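Local coordinates for similar to N-acetyltransferase (Staphylococcus aureus subsp. aureus, PDB 4MBU), which transfers an acetyl group from acetyl-coenzyme A to an amine, as a Gcn5-related N-acetyltransferase, at the interface of chains A and B. Numbering follows the deposited sequence. Chains: chain A/B, Similar to N-acetyltransferase.

Contact 1: the interface of chains A and B. Residues chain A 145-149; chain B 73, 78-79, 82, 117.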
loop_
_atom_site.group_PDB
_atom_site.type_symbol
_atom_site.label_atom_id
_atom_site.label_comp_id
_atom_site.label_asym_id
_atom_site.label_seq_id
_atom_site.Cartn_x
_atom_site.Cartn_y
_atom_site.Cartn_z
ATOM N N THR A 145 -10.929 4.090 0.221
ATOM C CA THR A 145 -10.792 5.038 1.324
ATOM C C THR A 145 -12.164 5.501 1.823
ATOM O O THR A 145 -13.082 5.706 1.024
ATOM C CB THR A 145 -9.974 6.266 0.897
ATOM O OG1 THR A 145 -10.631 6.903 -0.200
ATOM C CG2 THR A 145 -8.580 5.856 0.457
ATOM N N ASN A 146 -12.280 5.675 3.138
ATOM C CA ASN A 146 -13.511 6.149 3.758
ATOM C C ASN A 146 -14.719 5.283 3.449
ATOM O O ASN A 146 -15.825 5.809 3.278
ATOM C CB ASN A 146 -13.803 7.597 3.328
ATOM C CG ASN A 146 -12.643 8.537 3.630
ATOM O OD1 ASN A 146 -12.015 8.437 4.680
ATOM N ND2 ASN A 146 -12.341 9.435 2.694
ATOM N N VAL A 147 -14.522 3.966 3.361
ATOM C CA VAL A 147 -15.653 3.075 3.097
ATOM C C VAL A 147 -16.326 2.667 4.381
ATOM O O VAL A 147 -17.491 2.245 4.362
ATOM C CB VAL A 147 -15.278 1.760 2.355
ATOM C CG1 VAL A 147 -15.019 2.018 0.904
ATOM C CG2 VAL A 147 -14.088 1.077 3.033
ATOM N N GLY A 148 -15.590 2.741 5.489
ATOM C CA GLY A 148 -16.188 2.363 6.760
ATOM C C GLY A 148 -16.207 3.512 7.750
ATOM O O GLY A 148 -15.502 4.494 7.554
ATOM N N TYR A 149 -17.022 3.406 8.796
ATOM C CA TYR A 149 -17.035 4.407 9.864
ATOM C C TYR A 149 -17.234 3.701 11.210
ATOM O O TYR A 149 -18.253 3.043 11.442
ATOM C CB TYR A 149 -18.148 5.452 9.630
ATOM C CG TYR A 149 -18.148 6.631 10.606
ATOM C CD1 TYR A 149 -17.216 7.655 10.489
ATOM C CD2 TYR A 149 -19.095 6.729 11.622
ATOM C CE1 TYR A 149 -17.213 8.738 11.362
ATOM C CE2 TYR A 149 -19.100 7.809 12.505
ATOM C CZ TYR A 149 -18.154 8.807 12.370
ATOM O OH TYR A 149 -18.136 9.882 13.229
ATOM N N PHE B 73 -22.702 -1.572 -0.764
ATOM C CA PHE B 73 -21.445 -2.035 -1.341
ATOM C C PHE B 73 -20.995 -3.366 -0.705
ATOM O O PHE B 73 -20.700 -4.336 -1.409
ATOM C CB PHE B 73 -20.360 -0.962 -1.181
ATOM C CG PHE B 73 -18.966 -1.463 -1.445
ATOM C CD1 PHE B 73 -18.645 -2.092 -2.637
ATOM C CD2 PHE B 73 -17.971 -1.280 -0.504
ATOM C CE1 PHE B 73 -17.350 -2.543 -2.872
ATOM C CE2 PHE B 73 -16.687 -1.724 -0.735
ATOM C CZ PHE B 73 -16.380 -2.361 -1.915
ATOM N N ALA B 78 -20.987 -0.979 9.513
ATOM C CA ALA B 78 -20.055 0.149 9.379
ATOM C C ALA B 78 -19.811 0.630 7.943
ATOM O O ALA B 78 -19.088 1.619 7.741
ATOM C CB ALA B 78 -18.730 -0.152 10.060
ATOM N N TYR B 79 -20.366 -0.077 6.952
ATOM C CA TYR B 79 -20.291 0.382 5.552
ATOM C C TYR B 79 -21.456 1.306 5.239
ATOM O O TYR B 79 -21.755 1.572 4.071
ATOM C CB TYR B 79 -20.319 -0.797 4.579
ATOM C CG TYR B 79 -19.059 -1.623 4.561
ATOM C CD1 TYR B 79 -18.937 -2.758 5.353
ATOM C CD2 TYR B 79 -17.989 -1.268 3.747
ATOM C CE1 TYR B 79 -17.780 -3.521 5.329
ATOM C CE2 TYR B 79 -16.830 -2.015 3.725
ATOM C CZ TYR B 79 -16.733 -3.140 4.509
ATOM O OH TYR B 79 -15.577 -3.882 4.478
ATOM N N THR B 82 -21.355 4.142 2.572
ATOM C CA THR B 82 -20.808 3.750 1.264
ATOM C C THR B 82 -21.903 3.099 0.428
ATOM O O THR B 82 -22.633 2.227 0.925
ATOM C CB THR B 82 -19.690 2.717 1.442
ATOM O OG1 THR B 82 -18.673 3.262 2.285
ATOM C CG2 THR B 82 -19.075 2.317 0.097
ATOM N N THR B 117 -19.202 7.953 0.412
ATOM C CA THR B 117 -18.382 7.319 -0.616
ATOM C C THR B 117 -19.220 6.569 -1.657
ATOM O O THR B 117 -20.056 5.704 -1.316
ATOM C CB THR B 117 -17.340 6.376 0.028
ATOM O OG1 THR B 117 -16.571 7.118 0.982
ATOM C CG2 THR B 117 -16.397 5.787 -1.025
HETATM O O HOH W 1 -19.675 3.897 6.053
HETATM O O HOH W 2 -18.540 5.333 4.098
#

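Contact 2: the interface of chains A and B. Residues chain A 82, 117, 141, 161, 163; chain B 143-147.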
loop_
_atom_site.group_PDB
_atom_site.type_symbol
_atom_site.label_atom_id
_atom_site.label_comp_id
_atom_site.label_asym_id
_atom_site.label_seq_id
_atom_site.Cartn_x
_atom_site.Cartn_y
_atom_site.Cartn_z
ATOM N N THR A 82 -13.813 -17.158 -7.039
ATOM C CA THR A 82 -13.222 -16.215 -6.083
ATOM C C THR A 82 -13.872 -16.412 -4.723
ATOM O O THR A 82 -15.106 -16.472 -4.621
ATOM C CB THR A 82 -13.469 -14.763 -6.515
ATOM O OG1 THR A 82 -12.901 -14.557 -7.811
ATOM C CG2 THR A 82 -12.850 -13.779 -5.532
ATOM N N THR A 117 -8.911 -17.539 -6.933
ATOM C CA THR A 117 -8.517 -16.275 -6.320
ATOM C C THR A 117 -9.030 -16.162 -4.891
ATOM O O THR A 117 -10.241 -16.294 -4.636
ATOM C CB THR A 117 -9.027 -15.083 -7.160
ATOM O OG1 THR A 117 -8.470 -15.173 -8.481
ATOM C CG2 THR A 117 -8.632 -13.751 -6.524
ATOM N N ALA A 141 -4.028 -5.246 -3.788
ATOM C CA ALA A 141 -4.723 -5.023 -5.058
ATOM C C ALA A 141 -5.397 -3.662 -5.089
ATOM O O ALA A 141 -5.761 -3.171 -6.157
ATOM C CB ALA A 141 -5.747 -6.132 -5.315
ATOM N N GLU A 161 -4.832 -9.987 -2.443
ATOM C CA GLU A 161 -5.259 -11.170 -3.180
ATOM C C GLU A 161 -4.133 -12.146 -3.453
ATOM O O GLU A 161 -2.984 -11.755 -3.701
ATOM C CB GLU A 161 -6.012 -10.805 -4.471
ATOM C CG GLU A 161 -5.169 -10.221 -5.585
ATOM C CD GLU A 161 -5.976 -9.981 -6.855
ATOM O OE1 GLU A 161 -5.848 -8.885 -7.436
ATOM O OE2 GLU A 161 -6.725 -10.888 -7.283
ATOM N N ASP A 163 -3.330 -15.378 -5.991
ATOM C CA ASP A 163 -3.609 -16.265 -7.117
ATOM C C ASP A 163 -3.276 -17.690 -6.696
ATOM O O ASP A 163 -2.103 -18.035 -6.500
ATOM C CB ASP A 163 -2.758 -15.904 -8.340
ATOM C CG ASP A 163 -3.186 -16.671 -9.597
ATOM O OD1 ASP A 163 -3.980 -17.641 -9.483
ATOM O OD2 ASP A 163 -2.744 -16.306 -10.705
ATOM N N THR B 143 -7.401 -2.723 -8.482
ATOM C CA THR B 143 -7.903 -3.690 -9.440
ATOM C C THR B 143 -7.699 -5.092 -8.891
ATOM O O THR B 143 -6.596 -5.461 -8.497
ATOM C CB THR B 143 -7.179 -3.567 -10.774
ATOM O OG1 THR B 143 -7.430 -2.267 -11.324
ATOM C CG2 THR B 143 -7.679 -4.630 -11.754
ATOM N N LEU B 144 -8.778 -5.859 -8.830
ATOM C CA LEU B 144 -8.689 -7.250 -8.430
ATOM C C LEU B 144 -8.610 -8.075 -9.698
ATOM O O LEU B 144 -9.502 -8.016 -10.544
ATOM C CB LEU B 144 -9.909 -7.642 -7.610
ATOM C CG LEU B 144 -9.943 -7.097 -6.185
ATOM C CD1 LEU B 144 -11.331 -7.213 -5.603
ATOM C CD2 LEU B 144 -8.979 -7.868 -5.324
ATOM N N THR B 145 -7.532 -8.839 -9.837
ATOM C CA THR B 145 -7.297 -9.614 -11.052
ATOM C C THR B 145 -7.878 -11.015 -10.924
ATOM O O THR B 145 -7.836 -11.610 -9.841
ATOM C CB THR B 145 -5.794 -9.734 -11.334
ATOM O OG1 THR B 145 -5.135 -10.109 -10.125
ATOM C CG2 THR B 145 -5.233 -8.392 -11.785
ATOM N N ASN B 146 -8.402 -11.532 -12.037
ATOM C CA ASN B 146 -8.931 -12.887 -12.107
ATOM C C ASN B 146 -10.059 -13.122 -11.115
ATOM O O ASN B 146 -10.189 -14.226 -10.576
ATOM C CB ASN B 146 -7.811 -13.916 -11.857
ATOM C CG ASN B 146 -6.643 -13.766 -12.826
ATOM O OD1 ASN B 146 -6.835 -13.561 -14.024
ATOM N ND2 ASN B 146 -5.422 -13.875 -12.305
ATOM N N VAL B 147 -10.861 -12.092 -10.842
ATOM C CA VAL B 147 -11.943 -12.264 -9.875
ATOM C C VAL B 147 -13.180 -12.803 -10.544
ATOM O O VAL B 147 -14.049 -13.360 -9.869
ATOM C CB VAL B 147 -12.357 -10.957 -9.149
ATOM C CG1 VAL B 147 -11.463 -10.691 -7.965
ATOM C CG2 VAL B 147 -12.412 -9.792 -10.125
HETATM O O HOH W 3 -12.349 -16.091 -9.994
HETATM O O HOH W 4 -5.726 -14.993 -9.229
HETATM O O HOH W 5 -5.193 -12.830 -8.545
#

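Contact 1: the interface of chains A and B
B:Thr82 and B:Thr117 touch the backbone of A:Val147 and A:Asn146 through hydroxyls set by nearly the same torsion: OG1 is anti to the threonine's own carbonyl carbon and beside its backbone N (chi1 -57° and -55°). The two threonines begin strands 82-89 and 117-123 of chain B, and both hydroxyls donate to consecutive carbonyls of chain A. B:Thr117 OG1 lies 2.7 Å from A:Asn146 O, approaching from above the carbonyl plane, 54° out of it. B:Thr82 OG1 lies 2.6 Å from A:Val147 O, tilted moderately from that carbonyl's plane. A:Asn146 has a left-handed backbone conformation, at the turn into strand 147-150.

A:Val147, 45 Å² of whose surface chain B hides, packs its side chain between two neighbours. Its CG1 methyl is 4.1 Å from B:Thr82 CG2, the methyl that the same torsion places anti to the threonine N. Its other methyl, CG2, meets B:Tyr79 at ring carbon CE2, 4.2 Å away, approaching obliquely, with the two side chains alongside each other and pointing the same way. These apolar contacts are at van der Waals range.

Further along the strand, A:Tyr149 N donates to B:Ala78 O (2.9 Å), a backbone bond that ties the 3-10 helix 77-79 to strand 147-150. Ordered water joins the two ends of the patch. Water 1 bridges A:Val147 O and B:Ala78 O and is paired with water 2, which lies 2.9 Å from A:Asn146 O and 2.8 Å from B:Thr82 OG1.

Contact 2: the interface of chains A and B
A:Glu161 and B:Thr145 form the tight part of this contact, their side chains crossing at about a right angle. CG of A:Glu161 occupies the crowded position between its backbone N and carbonyl carbon (chi1 71°), and the chain then runs extended, carrying the carboxylate to the backbone of chain B. OE1 accepts from B:Thr145 N at 2.9 Å on its syn lone pair; the bond is close to straight, 169° at the hydrogen. B:Thr145 OG1 adds a weak bond to the same oxygen. OE2 comes within 2.9 Å of B:Thr145 O, an approach of two acceptors unless a proton sits on the carboxylate, which the coordinates do not show. Water 5, itself doubtfully placed, bridges OE2 and B:Thr145. Beside it, A:Ala141 CB meets B:Leu144 CD2 at 3.7 Å, and B:Thr143 N donates to A:Ala141 O (2.9 Å), joining the two copies of strand 139-144.

The other end relies more on water while keeping direct threonine bonds. A:Thr117 OG1 bonds B:Asn146 O at 2.9 Å, and A:Thr82 OG1 bonds B:Val147 O at 2.6 Å. Water 4, also doubtful, may bridge A:Thr117 OG1 and the amide nitrogen B:Asn146 ND2. At 4.0 Å, A:Asp163 OD2 is too far from B:Asn146 ND2 for a direct bond. Water 3 bridges A:Thr82 OG1 and B:Asn146 O. Through main-chain-directed bonds, the site fixes segment 143-147 of one subunit against the partner, probably stabilising a dimer.

The C-alpha centres of contact 1 and contact 2 lie about 21 Å apart within one two-fold symmetric interface. Both use the segment around residues 145-147 and the starts of strands 82-89 and 117-123, but with the chains exchanged: chain A supplies the segment in contact 1, chain B in contact 2. The threonine bonds of the two contacts are thus symmetry twins, and each patch adds different neighbours, the 3-10 helix 77-79 in contact 1 and strands 139-144 and 153-163 in contact 2. The segment of either subunit is expected to meet both sets, consistent with, though not proof of, a functional dimer within the four-copy deposited assembly.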